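Local coordinates for CYCLIN domain-containing protein (Chaetomium thermophilum, PDB 6Z3U), which serves as the cyclin H subunit of the CDK-activating kinase (CAK) complex, in which it and MAT1 activate the kinase CDK7, at the interface of chains A and B. Numbering follows the deposited sequence. Chains: chain A, CYCLIN domain-containing protein; chain B, RING-type domain-containing protein.

Contact 1: the interface of chains A and B. Residues chain A 9, 238, 314, 317-318, 321; chain B 57-61.
A looped segment of the MAT1 chain, B:Gly57 to B:Phe61, turned at its start and extended at B:Val60 and B:Phe61, docks between three cyclin helices in a heteromeric loop-on-helix interface that helps hold MAT1 on cyclin H within the CAK complex. A:Asp9 receives the start of the segment with both carboxylate oxygens. The B:Gly57 amide N reaches OD1 at 2.7 Å on its anti side, in a bent bond (119° at H). From above the carboxylate plane, the B:Ala59 N meets OD2 at 3.2 Å. A short acid suits this place because two backbone N-H groups need acceptors, and B:Gly57, with its positive phi of 78°, takes a left-handed turn that a residue without a CB adopts easily. CB of A:Asp9 packs against B:Val60 CG2. Across the segment, A:Gln238 runs extended beyond CG, its chi2 of 169° carrying the amide to the peptide. There NE2 donates to the carbonyl O of B:Val60 at 2.5 Å, from above the carbonyl plane, and makes a weak second bond to B:Leu58 O. A neutral amide can thus satisfy backbone acceptors without bringing a charge. B:Phe61 ends the segment as its apolar anchor: A:Lys317 lays its methylene CG over one face of the ring, 3.6 Å from the centroid, while the O of B:Ala59 lies over the opposite face. The long aliphatic stem of lysine allows this CH-pi contact. At the rim, A:Thr321 OG1 comes near CD1 and is itself turned by a 2.8 Å bond to the O of A:Lys317, one helical turn earlier. A:Val318 reaches two residues, its CG1 branch 3.4 Å from CD2 of B:Leu58, its CG2 branch turned to B:Phe61. In the cyclin fold, helix 313-330 supplies a largely aliphatic wall, helix 236-247 the glutamine and helix 7-12 the aspartate, while the MAT1 residues form the loop between helices 43-55 and 62-67.

Contact 2: the interface of chains A and B. Residues chain A 190, 193, 197; chain B 24, 26, 46, 50.
The backbone N of B:Ser26 donates to ND1 of B:His24 at 3.1 Å, fairly straight (156° at H) and tilted from the imidazole plane, and this bond within MAT1 fixes the ring that A:Arg193 of the cyclin meets. The site is a mainly packed, helix-to-helix heteromeric contact that probably helps to seat MAT1 helix 43-55 on the cyclin. With ND1 used as acceptor, the proton of a neutral ring would probably sit on NE2. A:Arg193 comes over the face of that imidazole, its NE 3.9 Å from the ring centroid in a cation-pi contact. The guanidinium is inclined to the ring by 39°, well short of a parallel stack. The chain begins with CG anti to the backbone N (chi1 -167°) and bends at chi3, passing its methylenes between two MAT1 groups: CG lies 3.7 Å from CD2 of B:His24, and CD is 3.3 Å from the phenol OH of B:Tyr46. B:Ser26 places its hydroxyl OG over a face of the guanidinium, 3.5 Å from CZ, as a packing neighbour. Arginine suits this place by pairing a long aliphatic stem with a flat cationic tip. An alanine here would probably leave the imidazole face without its cationic partner and open a gap between B:His24, B:Ser26 and B:Tyr46. A:Met197, an unbranched and adaptable chain, sets its CG against CB of B:His24 at 3.9 Å, and A:Arg190 uses its CG to cover the methyl of B:Ala50, at 3.8 Å. CD and NE of A:Arg190 lie above the ring plane of B:Tyr46, out beyond its CE1 corner. A small alanine probably lets the two helices come close here, its CB also lying against the A:Arg190 carbonyl O. The three cyclin residues share one face of helix 189-200, in the C-terminal cyclin region; MAT1 contributes helix 43-55, the start of helix 25-31 and the loop residue just before it.

Contact 1: the interface of chains A and B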
ATOM      1  N   ASP A   9      17.686   6.116   1.876  1.00 66.14           N
ATOM      2  CA  ASP A   9      17.598   5.700   3.273  1.00 66.81           C
ATOM      3  C   ASP A   9      16.637   6.589   4.052  1.00 67.18           C
ATOM      4  O   ASP A   9      15.880   6.101   4.900  1.00 68.10           O
ATOM      5  CB  ASP A   9      18.985   5.718   3.920  1.00 69.00           C
ATOM      6  CG  ASP A   9      19.917   4.667   3.340  1.00 71.40           C
ATOM      7  OD1 ASP A   9      19.455   3.830   2.536  1.00 69.88           O
ATOM      8  OD2 ASP A   9      21.115   4.675   3.694  1.00 71.68           O
ATOM      9  N   GLN A 238      19.109  -4.941   3.037  1.00 45.56           N
ATOM     10  CA  GLN A 238      20.047  -5.694   3.862  1.00 42.01           C
ATOM     11  C   GLN A 238      19.723  -7.183   3.834  1.00 56.62           C
ATOM     12  O   GLN A 238      20.613  -8.022   3.652  1.00 57.24           O
ATOM     13  CB  GLN A 238      20.018  -5.153   5.291  1.00 46.05           C
ATOM     14  CG  GLN A 238      20.526  -3.724   5.412  1.00 42.60           C
ATOM     15  CD  GLN A 238      20.256  -3.118   6.775  1.00 42.09           C
ATOM     16  OE1 GLN A 238      19.638  -3.744   7.634  1.00 42.06           O
ATOM     17  NE2 GLN A 238      20.719  -1.891   6.979  1.00 46.15           N
ATOM     18  N   VAL A 314      31.424   3.701   6.397  1.00 99.12           N
ATOM     19  CA  VAL A 314      30.065   3.185   6.263  1.00 94.31           C
ATOM     20  C   VAL A 314      30.053   1.867   5.504  1.00 92.12           C
ATOM     21  O   VAL A 314      29.217   0.996   5.777  1.00 89.55           O
ATOM     22  CB  VAL A 314      29.162   4.230   5.584  1.00 88.02           C
ATOM     23  CG1 VAL A 314      27.836   3.608   5.186  1.00 83.28           C
ATOM     24  CG2 VAL A 314      28.922   5.399   6.525  1.00 91.87           C
ATOM     25  N   LYS A 317      30.639  -0.787   7.980  1.00 90.91           N
ATOM     26  CA  LYS A 317      29.482  -0.962   8.853  1.00 91.77           C
ATOM     27  C   LYS A 317      28.329  -1.653   8.135  1.00 88.45           C
ATOM     28  O   LYS A 317      27.573  -2.403   8.761  1.00 85.10           O
ATOM     29  CB  LYS A 317      29.019   0.388   9.405  1.00 91.85           C
ATOM     30  CG  LYS A 317      27.914   0.281  10.454  1.00 92.47           C
ATOM     31  CD  LYS A 317      28.375  -0.426  11.720  1.00 94.95           C
ATOM     32  CE  LYS A 317      27.281  -0.424  12.782  1.00 91.58           C
ATOM     33  NZ  LYS A 317      26.171  -1.365  12.445  1.00 92.05           N
ATOM     34  N   VAL A 318      28.170  -1.412   6.833  1.00 89.06           N
ATOM     35  CA  VAL A 318      27.146  -2.123   6.075  1.00 84.38           C
ATOM     36  C   VAL A 318      27.515  -3.596   5.950  1.00 78.46           C
ATOM     37  O   VAL A 318      26.689  -4.482   6.196  1.00 68.14           O
ATOM     38  CB  VAL A 318      26.948  -1.465   4.698  1.00 82.83           C
ATOM     39  CG1 VAL A 318      26.290  -2.433   3.725  1.00 73.93           C
ATOM     40  CG2 VAL A 318      26.115  -0.197   4.837  1.00 76.23           C
ATOM     41  N   THR A 321      26.783  -5.333   9.014  1.00 81.67           N
ATOM     42  CA  THR A 321      25.350  -5.530   9.209  1.00 73.99           C
ATOM     43  C   THR A 321      24.836  -6.700   8.378  1.00 64.80           C
ATOM     44  O   THR A 321      24.047  -7.516   8.868  1.00 71.33           O
ATOM     45  CB  THR A 321      24.588  -4.252   8.857  1.00 74.26           C
ATOM     46  OG1 THR A 321      25.075  -3.165   9.653  1.00 79.69           O
ATOM     47  CG2 THR A 321      23.098  -4.431   9.110  1.00 61.68           C
TER
ATOM     48  N   GLY B  57      17.481   2.053   2.214  1.00 63.59           N
ATOM     49  CA  GLY B  57      17.846   1.680   3.565  1.00 58.94           C
ATOM     50  C   GLY B  57      19.044   0.766   3.660  1.00 61.25           C
ATOM     51  O   GLY B  57      19.133  -0.034   4.597  1.00 49.82           O
ATOM     52  N   LEU B  58      19.983   0.868   2.717  1.00 61.88           N
ATOM     53  CA  LEU B  58      21.169   0.022   2.772  1.00 52.55           C
ATOM     54  C   LEU B  58      22.034   0.377   3.975  1.00 54.06           C
ATOM     55  O   LEU B  58      22.644  -0.505   4.590  1.00 61.65           O
ATOM     56  CB  LEU B  58      21.969   0.155   1.477  1.00 60.52           C
ATOM     57  CG  LEU B  58      22.656  -1.117   0.969  1.00 66.69           C
ATOM     58  CD1 LEU B  58      23.609  -0.792  -0.176  1.00 57.15           C
ATOM     59  CD2 LEU B  58      23.387  -1.841   2.089  1.00 57.57           C
ATOM     60  N   ALA B  59      22.095   1.662   4.327  1.00 65.25           N
ATOM     61  CA  ALA B  59      22.857   2.131   5.477  1.00 55.29           C
ATOM     62  C   ALA B  59      21.944   2.495   6.644  1.00 59.44           C
ATOM     63  O   ALA B  59      22.303   3.318   7.489  1.00 54.83           O
ATOM     64  CB  ALA B  59      23.727   3.326   5.095  1.00 61.65           C
ATOM     65  N   VAL B  60      20.759   1.893   6.693  1.00 56.55           N
ATOM     66  CA  VAL B  60      19.833   2.071   7.806  1.00 57.94           C
ATOM     67  C   VAL B  60      20.115   0.940   8.790  1.00 53.91           C
ATOM     68  O   VAL B  60      19.735  -0.209   8.563  1.00 62.22           O
ATOM     69  CB  VAL B  60      18.377   2.077   7.341  1.00 58.24           C
ATOM     70  CG1 VAL B  60      17.435   1.916   8.526  1.00 61.23           C
ATOM     71  CG2 VAL B  60      18.069   3.366   6.600  1.00 59.88           C
ATOM     72  N   PHE B  61      20.801   1.267   9.882  1.00 57.46           N
ATOM     73  CA  PHE B  61      21.178   0.285  10.897  1.00 61.38           C
ATOM     74  C   PHE B  61      20.104   0.304  11.977  1.00 69.97           C
ATOM     75  O   PHE B  61      20.128   1.143  12.880  1.00 72.71           O
ATOM     76  CB  PHE B  61      22.560   0.605  11.451  1.00 74.55           C
ATOM     77  CG  PHE B  61      23.603   0.810  10.385  1.00 75.55           C
ATOM     78  CD1 PHE B  61      23.858  -0.178   9.448  1.00 74.06           C
ATOM     79  CD2 PHE B  61      24.312   1.998  10.307  1.00 70.39           C
ATOM     80  CE1 PHE B  61      24.811   0.008   8.464  1.00 71.55           C
ATOM     81  CE2 PHE B  61      25.264   2.190   9.323  1.00 60.76           C
ATOM     82  CZ  PHE B  61      25.512   1.194   8.400  1.00 73.76           C
TER

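Contact 2: the interface of chains A and B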
ATOM      1  N   ARG A 190      11.455  -8.208  -4.958  1.00 53.23           N
ATOM      2  CA  ARG A 190      11.731  -7.310  -6.073  1.00 54.29           C
ATOM      3  C   ARG A 190      13.113  -6.684  -5.955  1.00 52.44           C
ATOM      4  O   ARG A 190      13.758  -6.410  -6.974  1.00 53.86           O
ATOM      5  CB  ARG A 190      10.661  -6.225  -6.150  1.00 52.44           C
ATOM      6  CG  ARG A 190      10.607  -5.508  -7.485  1.00 47.05           C
ATOM      7  CD  ARG A 190       9.480  -4.491  -7.517  1.00 45.06           C
ATOM      8  NE  ARG A 190       8.165  -5.124  -7.443  1.00 44.03           N
ATOM      9  CZ  ARG A 190       7.472  -5.308  -6.321  1.00 45.23           C
ATOM     10  NH1 ARG A 190       7.958  -4.911  -5.151  1.00 43.54           N
ATOM     11  NH2 ARG A 190       6.285  -5.897  -6.371  1.00 53.06           N
ATOM     12  N   ARG A 193      15.640  -9.040  -7.763  1.00 63.73           N
ATOM     13  CA  ARG A 193      15.698  -8.923  -9.216  1.00 57.82           C
ATOM     14  C   ARG A 193      16.341  -7.609  -9.633  1.00 63.61           C
ATOM     15  O   ARG A 193      16.953  -7.529 -10.704  1.00 71.00           O
ATOM     16  CB  ARG A 193      14.294  -9.058  -9.804  1.00 56.54           C
ATOM     17  CG  ARG A 193      14.263  -9.260 -11.308  1.00 54.06           C
ATOM     18  CD  ARG A 193      12.985  -9.965 -11.738  1.00 65.48           C
ATOM     19  NE  ARG A 193      13.107 -11.418 -11.637  1.00 61.23           N
ATOM     20  CZ  ARG A 193      12.098 -12.270 -11.795  1.00 66.74           C
ATOM     21  NH1 ARG A 193      10.878 -11.821 -12.056  1.00 72.05           N
ATOM     22  NH2 ARG A 193      12.309 -13.575 -11.685  1.00 74.74           N
ATOM     23  N   MET A 197      20.191  -7.144 -11.988  1.00 69.76           N
ATOM     24  CA  MET A 197      20.430  -6.304 -13.156  1.00 62.17           C
ATOM     25  C   MET A 197      21.698  -5.474 -12.992  1.00 72.97           C
ATOM     26  O   MET A 197      22.470  -5.316 -13.945  1.00 77.57           O
ATOM     27  CB  MET A 197      19.218  -5.414 -13.424  1.00 60.69           C
ATOM     28  CG  MET A 197      18.010  -6.199 -13.910  1.00 59.77           C
ATOM     29  SD  MET A 197      16.530  -5.207 -14.166  1.00 57.99           S
ATOM     30  CE  MET A 197      16.103  -4.753 -12.490  1.00 55.60           C
TER
ATOM     31  N   HIS B  24      16.409  -7.605 -17.500  1.00 60.09           N
ATOM     32  CA  HIS B  24      16.427  -8.947 -16.938  1.00 61.98           C
ATOM     33  C   HIS B  24      15.691  -9.860 -17.914  1.00 64.12           C
ATOM     34  O   HIS B  24      14.600  -9.498 -18.391  1.00 65.55           O
ATOM     35  CB  HIS B  24      15.764  -8.975 -15.558  1.00 64.57           C
ATOM     36  CG  HIS B  24      15.942 -10.266 -14.822  1.00 61.03           C
ATOM     37  ND1 HIS B  24      15.236 -11.406 -15.137  1.00 63.82           N
ATOM     38  CD2 HIS B  24      16.740 -10.594 -13.779  1.00 67.75           C
ATOM     39  CE1 HIS B  24      15.595 -12.383 -14.324  1.00 66.53           C
ATOM     40  NE2 HIS B  24      16.506 -11.917 -13.490  1.00 69.66           N
ATOM     41  N   SER B  26      13.807 -12.299 -17.681  1.00 72.21           N
ATOM     42  CA  SER B  26      12.420 -12.576 -17.325  1.00 71.87           C
ATOM     43  C   SER B  26      11.480 -11.507 -17.868  1.00 67.69           C
ATOM     44  O   SER B  26      10.298 -11.784 -18.103  1.00 66.49           O
ATOM     45  CB  SER B  26      12.281 -12.683 -15.805  1.00 72.80           C
ATOM     46  OG  SER B  26      12.539 -11.440 -15.175  1.00 71.11           O
ATOM     47  N   TYR B  46       9.001  -0.474 -13.429  1.00 55.28           N
ATOM     48  CA  TYR B  46       9.335  -1.681 -12.677  1.00 53.02           C
ATOM     49  C   TYR B  46      10.821  -1.722 -12.339  1.00 47.62           C
ATOM     50  O   TYR B  46      11.204  -1.998 -11.196  1.00 47.26           O
ATOM     51  CB  TYR B  46       8.925  -2.926 -13.466  1.00 44.92           C
ATOM     52  CG  TYR B  46       9.384  -4.229 -12.844  1.00 45.92           C
ATOM     53  CD1 TYR B  46       8.648  -4.830 -11.831  1.00 46.27           C
ATOM     54  CD2 TYR B  46      10.544  -4.861 -13.272  1.00 49.81           C
ATOM     55  CE1 TYR B  46       9.055  -6.020 -11.259  1.00 44.85           C
ATOM     56  CE2 TYR B  46      10.959  -6.054 -12.705  1.00 43.47           C
ATOM     57  CZ  TYR B  46      10.210  -6.629 -11.699  1.00 45.26           C
ATOM     58  OH  TYR B  46      10.611  -7.817 -11.128  1.00 49.45           O
ATOM     59  N   ALA B  50      12.413  -1.771  -8.620  1.00 51.17           N
ATOM     60  CA  ALA B  50      13.319  -2.776  -8.072  1.00 47.61           C
ATOM     61  C   ALA B  50      14.604  -2.140  -7.556  1.00 44.40           C
ATOM     62  O   ALA B  50      15.058  -2.445  -6.447  1.00 49.17           O
ATOM     63  CB  ALA B  50      13.632  -3.830  -9.135  1.00 56.95           C
TER

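The C-alpha centres of contact 1 and contact 2 lie about 21 Å apart, and the two have no residue in common. They are joined through MAT1: helix 43-55, which packs on the cyclin in contact 2, runs almost directly into the segment used in contact 1. On the cyclin, helix 189-200 serves contact 2, whereas helices 7-12, 236-247 and 313-330 serve contact 1. Contact 1 is rich in bonds to the MAT1 backbone, and contact 2 rests on packing and a cation-pi contact. Together they would probably fix both the position and the orientation of MAT1 on cyclin H.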